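Long-range contacts in putative MAR1 (Leishmania donovani, PDB 1X9G), which is of unknown function but belongs to the isochorismatase superfamily and is probably a hydrolase of that type: residues I63-Y68 with H86-T91; F44-L49 with P77-P82. All coordinates share one frame; numbering follows the deposited sequence.

Contact 1: I63-Y68 with H86-T91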
loop_
_atom_site.group_PDB
_atom_site.type_symbol
_atom_site.label_atom_id
_atom_site.label_comp_id
_atom_site.label_asym_id
_atom_site.label_seq_id
_atom_site.Cartn_x
_atom_site.Cartn_y
_atom_site.Cartn_z
ATOM N N ILE A 63 12.236 -20.865 18.769
ATOM C CA ILE A 63 12.074 -20.115 20.011
ATOM C C ILE A 63 10.577 -19.877 20.311
ATOM O O ILE A 63 9.816 -19.461 19.445
ATOM C CB ILE A 63 12.918 -18.791 19.972
ATOM C CG1 ILE A 63 14.390 -19.092 19.656
ATOM C CG2 ILE A 63 12.772 -17.942 21.259
ATOM C CD1 ILE A 63 15.236 -17.841 19.427
ATOM N N VAL A 64 10.156 -20.171 21.530
ATOM C CA VAL A 64 8.774 -20.044 21.943
ATOM C C VAL A 64 8.847 -19.063 23.084
ATOM O O VAL A 64 9.617 -19.259 24.018
ATOM C CB VAL A 64 8.236 -21.391 22.492
ATOM C CG1 VAL A 64 6.828 -21.272 23.026
ATOM C CG2 VAL A 64 8.337 -22.505 21.422
ATOM N N THR A 65 8.081 -17.980 22.997
ATOM C CA THR A 65 7.881 -17.126 24.171
ATOM C C THR A 65 6.462 -17.373 24.677
ATOM O O THR A 65 5.524 -17.534 23.870
ATOM C CB THR A 65 8.047 -15.622 23.858
ATOM O OG1 THR A 65 6.990 -15.231 22.996
ATOM C CG2 THR A 65 9.334 -15.338 23.164
ATOM N N GLU A 66 6.307 -17.432 26.006
ATOM C CA GLU A 66 4.987 -17.394 26.617
ATOM C C GLU A 66 4.961 -16.140 27.449
ATOM O O GLU A 66 5.882 -15.880 28.228
ATOM C CB GLU A 66 4.700 -18.571 27.547
ATOM C CG GLU A 66 5.389 -19.894 27.271
ATOM C CD GLU A 66 4.735 -21.036 28.026
ATOM O OE1 GLU A 66 4.886 -21.113 29.270
ATOM O OE2 GLU A 66 4.050 -21.848 27.375
ATOM N N HIS A 67 3.874 -15.396 27.300
ATOM C CA HIS A 67 3.671 -14.121 27.950
ATOM C C HIS A 67 2.778 -14.318 29.158
ATOM O O HIS A 67 1.715 -14.919 29.039
ATOM C CB HIS A 67 2.949 -13.190 26.978
ATOM C CG HIS A 67 2.805 -11.802 27.484
ATOM N ND1 HIS A 67 3.798 -10.857 27.337
ATOM C CD2 HIS A 67 1.795 -11.200 28.155
ATOM C CE1 HIS A 67 3.395 -9.721 27.875
ATOM N NE2 HIS A 67 2.189 -9.906 28.389
ATOM N N TYR A 68 3.211 -13.782 30.301
ATOM C CA TYR A 68 2.586 -14.009 31.620
ATOM C C TYR A 68 1.824 -15.348 31.699
ATOM O O TYR A 68 0.601 -15.365 31.820
ATOM C CB TYR A 68 1.693 -12.828 31.967
ATOM C CG TYR A 68 1.284 -12.729 33.417
ATOM C CD1 TYR A 68 -0.070 -12.854 33.791
ATOM C CD2 TYR A 68 2.234 -12.497 34.421
ATOM C CE1 TYR A 68 -0.464 -12.763 35.124
ATOM C CE2 TYR A 68 1.845 -12.414 35.766
ATOM C CZ TYR A 68 0.495 -12.541 36.104
ATOM O OH TYR A 68 0.105 -12.432 37.424
ATOM N N HIS A 86 13.899 -23.273 22.386
ATOM C CA HIS A 86 14.282 -22.434 23.525
ATOM C C HIS A 86 13.078 -21.718 24.037
ATOM O O HIS A 86 12.722 -20.617 23.585
ATOM C CB HIS A 86 15.380 -21.458 23.190
ATOM C CG HIS A 86 16.554 -22.102 22.542
ATOM N ND1 HIS A 86 17.709 -22.398 23.229
ATOM C CD2 HIS A 86 16.741 -22.541 21.273
ATOM C CE1 HIS A 86 18.560 -22.993 22.409
ATOM N NE2 HIS A 86 18.000 -23.087 21.214
ATOM N N LEU A 87 12.437 -22.358 24.991
ATOM C CA LEU A 87 11.197 -21.870 25.505
ATOM C C LEU A 87 11.439 -20.849 26.621
ATOM O O LEU A 87 12.193 -21.107 27.531
ATOM C CB LEU A 87 10.348 -23.070 25.877
ATOM C CG LEU A 87 9.239 -23.117 26.892
ATOM C CD1 LEU A 87 8.475 -21.809 27.027
ATOM C CD2 LEU A 87 8.379 -24.193 26.278
ATOM N N ILE A 88 10.845 -19.657 26.484
ATOM C CA ILE A 88 11.112 -18.547 27.397
ATOM C C ILE A 88 9.819 -17.785 27.742
ATOM O O ILE A 88 8.806 -17.927 27.070
ATOM C CB ILE A 88 12.371 -17.616 26.962
ATOM C CG1 ILE A 88 12.000 -16.160 26.751
ATOM C CG2 ILE A 88 13.195 -18.167 25.784
ATOM C CD1 ILE A 88 11.627 -15.871 25.345
ATOM N N GLU A 89 9.855 -17.016 28.821
ATOM C CA GLU A 89 8.641 -16.435 29.423
ATOM C C GLU A 89 8.897 -14.966 29.703
ATOM O O GLU A 89 10.022 -14.567 30.015
ATOM C CB GLU A 89 8.274 -17.157 30.740
ATOM C CG GLU A 89 7.837 -18.648 30.597
ATOM C CD GLU A 89 7.649 -19.390 31.974
ATOM O OE1 GLU A 89 7.043 -18.814 32.912
ATOM O OE2 GLU A 89 8.116 -20.556 32.112
ATOM N N LYS A 90 7.868 -14.142 29.615
ATOM C CA LYS A 90 8.095 -12.728 29.887
ATOM C C LYS A 90 6.860 -11.929 30.151
ATOM O O LYS A 90 5.739 -12.427 30.065
ATOM C CB LYS A 90 8.857 -12.068 28.741
ATOM C CG LYS A 90 8.499 -12.580 27.337
ATOM C CD LYS A 90 7.119 -12.193 26.848
ATOM C CE LYS A 90 7.160 -12.080 25.294
ATOM N NZ LYS A 90 5.823 -11.745 24.711
ATOM N N THR A 91 7.080 -10.667 30.473
ATOM C CA THR A 91 5.977 -9.732 30.630
ATOM C C THR A 91 6.110 -8.539 29.623
ATOM O O THR A 91 5.120 -7.902 29.253
ATOM C CB THR A 91 5.873 -9.308 32.097
ATOM O OG1 THR A 91 7.152 -8.820 32.540
ATOM C CG2 THR A 91 5.500 -10.538 32.972
#
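The imidazole of His-67 has the carbonyl O of Lys-90 over one face, with His-67 CG 4.0 Å from Lys-90 O, and the amine of Lys-90 beside ND1. The hydrogen bond there is weak: Lys-90 NZ lies 3.4 Å from His-67 ND1, and the two side chains cross at about a right angle. With CG anti to the backbone N (chi1 -174°), the ring is set beside the Lys-90 end of the neighbouring strand, and Ala-180 of the second subunit packs against it. Alongside these groups run two parallel strands in register from Ile-63 beside His-86 to His-67 beside Lys-90. Ile-88 is gripped through both its N-H and its C=O: its N gives a bond to Val-64 O (2.8 Å), and its O takes one from Glu-66 N (2.8 Å). Lys-90 repeats the pattern with Glu-66 O and Tyr-68 N, carrying the pairing past the end of strand 60-67.

On the face of Ile-63, Thr-65 and His-67, Thr-65 CG2 presses tightly on Ile-88 CD1 (3.2 Å), the two side chains lying alongside each other, and helix 98-102 covers Ile-88. On the opposite face, Glu-66 CG rests on Leu-87 CD1 (3.6 Å). Glu-66 OE1 is 4.3 Å from Glu-89 OE2, like charges that would tend to raise each other's proton affinity; a hydrogen bond from Ile-75 N to Glu-66 OE2 may offset this for Glu-66.

Lys-90 bends at chi2 (70°) to bring its amine in beside strand 60-67, where it forms a salt bridge with Asp-27 OD1 while Thr-65 OG1 bonds to OD2. Both carboxylate oxygens are thus held from this strand pair, and Asp-27 and Lys-90 are consistent with the Asp and Lys of the Asp-Lys-Cys triad found in isochorismatase-type hydrolases.

Contact 2: F44-L49 with P77-P82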
loop_
_atom_site.group_PDB
_atom_site.type_symbol
_atom_site.label_atom_id
_atom_site.label_comp_id
_atom_site.label_asym_id
_atom_site.label_seq_id
_atom_site.Cartn_x
_atom_site.Cartn_y
_atom_site.Cartn_z
ATOM N N PHE A 44 -0.992 -24.046 12.860
ATOM C CA PHE A 44 -0.577 -24.817 11.701
ATOM C C PHE A 44 0.799 -24.402 11.209
ATOM O O PHE A 44 1.610 -25.259 10.814
ATOM C CB PHE A 44 -1.604 -24.673 10.568
ATOM C CG PHE A 44 -1.162 -25.291 9.281
ATOM C CD1 PHE A 44 -1.323 -26.672 9.057
ATOM C CD2 PHE A 44 -0.532 -24.522 8.305
ATOM C CE1 PHE A 44 -0.876 -27.278 7.837
ATOM C CE2 PHE A 44 -0.080 -25.115 7.095
ATOM C CZ PHE A 44 -0.271 -26.489 6.868
ATOM N N VAL A 45 1.036 -23.090 11.222
ATOM C CA VAL A 45 2.250 -22.468 10.715
ATOM C C VAL A 45 3.351 -22.730 11.723
ATOM O O VAL A 45 4.492 -22.990 11.345
ATOM C CB VAL A 45 2.051 -20.912 10.447
ATOM C CG1 VAL A 45 3.362 -20.184 10.265
ATOM C CG2 VAL A 45 1.178 -20.679 9.244
ATOM N N ALA A 46 3.009 -22.649 12.999
ATOM C CA ALA A 46 3.919 -23.015 14.102
ATOM C C ALA A 46 4.417 -24.438 13.963
ATOM O O ALA A 46 5.627 -24.668 14.014
ATOM C CB ALA A 46 3.247 -22.832 15.461
ATOM N N ASN A 47 3.495 -25.374 13.731
ATOM C CA ASN A 47 3.887 -26.765 13.387
ATOM C C ASN A 47 4.722 -26.827 12.118
ATOM O O ASN A 47 5.810 -27.387 12.176
ATOM C CB ASN A 47 2.696 -27.732 13.278
ATOM C CG ASN A 47 2.001 -27.976 14.621
ATOM O OD1 ASN A 47 2.648 -28.134 15.670
ATOM N ND2 ASN A 47 0.665 -28.017 14.585
ATOM N N ARG A 48 4.252 -26.222 11.006
ATOM C CA ARG A 48 5.014 -26.193 9.726
ATOM C C ARG A 48 6.480 -25.780 9.842
ATOM O O ARG A 48 7.356 -26.480 9.333
ATOM C CB ARG A 48 4.331 -25.347 8.636
ATOM C CG ARG A 48 5.158 -25.222 7.330
ATOM C CD ARG A 48 4.372 -24.509 6.160
ATOM N NE ARG A 48 3.520 -25.455 5.421
ATOM C CZ ARG A 48 2.547 -25.117 4.573
ATOM N NH1 ARG A 48 2.284 -23.831 4.300
ATOM N NH2 ARG A 48 1.835 -26.069 3.969
ATOM N N LEU A 49 6.734 -24.649 10.501
ATOM C CA LEU A 49 8.109 -24.158 10.745
ATOM C C LEU A 49 8.860 -25.014 11.771
ATOM O O LEU A 49 10.095 -24.916 11.881
ATOM C CB LEU A 49 8.092 -22.679 11.198
ATOM C CG LEU A 49 7.881 -21.554 10.151
ATOM C CD1 LEU A 49 8.960 -21.564 9.054
ATOM C CD2 LEU A 49 6.558 -21.681 9.484
ATOM N N PRO A 77 -1.200 -27.088 23.519
ATOM C CA PRO A 77 -0.646 -28.433 23.262
ATOM C C PRO A 77 -0.575 -28.826 21.796
ATOM O O PRO A 77 0.402 -29.442 21.379
ATOM C CB PRO A 77 -1.618 -29.378 24.008
ATOM C CG PRO A 77 -2.810 -28.567 24.317
ATOM C CD PRO A 77 -2.332 -27.161 24.467
ATOM N N GLU A 78 -1.602 -28.486 21.024
ATOM C CA GLU A 78 -1.606 -28.818 19.608
ATOM C C GLU A 78 -0.347 -28.313 18.837
ATOM O O GLU A 78 -0.091 -28.735 17.707
ATOM C CB GLU A 78 -2.969 -28.437 18.990
ATOM C CG GLU A 78 -3.008 -28.189 17.465
ATOM C CD GLU A 78 -2.811 -29.446 16.581
ATOM O OE1 GLU A 78 -3.744 -30.287 16.527
ATOM O OE2 GLU A 78 -1.754 -29.564 15.901
ATOM N N ILE A 79 0.481 -27.465 19.454
ATOM C CA ILE A 79 1.836 -27.262 18.920
ATOM C C ILE A 79 2.871 -28.250 19.528
ATOM O O ILE A 79 3.248 -28.154 20.719
ATOM C CB ILE A 79 2.357 -25.801 19.041
ATOM C CG1 ILE A 79 1.450 -24.836 18.276
ATOM C CG2 ILE A 79 3.787 -25.687 18.481
ATOM C CD1 ILE A 79 1.391 -23.422 18.869
ATOM N N THR A 80 3.337 -29.171 18.681
ATOM C CA THR A 80 4.407 -30.073 19.040
ATOM C C THR A 80 5.786 -29.498 18.749
ATOM O O THR A 80 6.362 -29.699 17.687
ATOM C CB THR A 80 4.219 -31.507 18.489
ATOM O OG1 THR A 80 3.239 -31.511 17.446
ATOM C CG2 THR A 80 3.739 -32.443 19.654
ATOM N N LEU A 81 6.277 -28.769 19.745
ATOM C CA LEU A 81 7.620 -28.209 19.808
ATOM C C LEU A 81 8.735 -29.182 19.436
ATOM O O LEU A 81 8.655 -30.377 19.759
ATOM C CB LEU A 81 7.889 -27.720 21.243
ATOM C CG LEU A 81 7.173 -26.488 21.804
ATOM C CD1 LEU A 81 6.917 -25.476 20.655
ATOM C CD2 LEU A 81 5.890 -26.854 22.566
ATOM N N PRO A 82 9.800 -28.670 18.794
ATOM C CA PRO A 82 11.005 -29.472 18.586
ATOM C C PRO A 82 11.737 -29.666 19.922
ATOM O O PRO A 82 11.600 -28.824 20.816
ATOM C CB PRO A 82 11.848 -28.609 17.636
ATOM C CG PRO A 82 10.994 -27.478 17.210
ATOM C CD PRO A 82 9.939 -27.315 18.241
#
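Asn-47 on helix 39-55 and Ile-79 in a loop without regular structure bring the two backbones nearest, their CA atoms 5.9 Å apart. Asn-47 does most of the joining. With CG anti to its carbonyl carbon (chi1 -67°), the flat amide reaches off the helix and meets the loop backbone with both ends. OD1 accepts the N-H of Thr-80 at 3.3 Å, the donor lying in the carbonyl plane of the amide. ND2 donates to Glu-78 O, also at 3.3 Å and within the amide plane, though tilted from the plane of the Glu-78 carbonyl. The two bonds straddle Ile-79 and fix the rotation of the amide. Glu-78 folds its chain back at chi2 (70°), setting OE2 3.2 Å from Asn-47 ND2 in a weak third bond, with the carboxylate plane turned 68° from the amide.

Beside these bonds, Ala-46 CB sits against CG1 and CD1 of Ile-79, each 3.9 Å away, and Leu-28 touches both residues. Farther along, Thr-80 O takes a bond from Arg-51 on the same helix. The side-chain amide thus supplies an acceptor and a donor to a loop backbone that has no strand or helix partner at these two positions within the contact, tying the connection between strands 60-67 and 86-90 to helix 39-55.

Overall arrangement
Contact 1 is made chiefly by main-chain bonds between strand 60-67 and strand 86-90, the outermost at that end of the sheet within the chain; contact 2 lies in the layer outside the sheet, where one side-chain amide does the bonding. Both are partly buried, but contact 1 buries 637 Å² against 196 Å² and extends to the subunit interface, whereas no other chain of the assembly touches contact 2. The loop of contact 2 belongs to the connection joining the two strands of contact 1, and the contacts meet where Val-64 CG2 lies 3.4 Å from Leu-81 CD1. Helix 39-55 precedes strand 60-67 in the chain, so the two contacts tie consecutive parts of one alpha/beta fold.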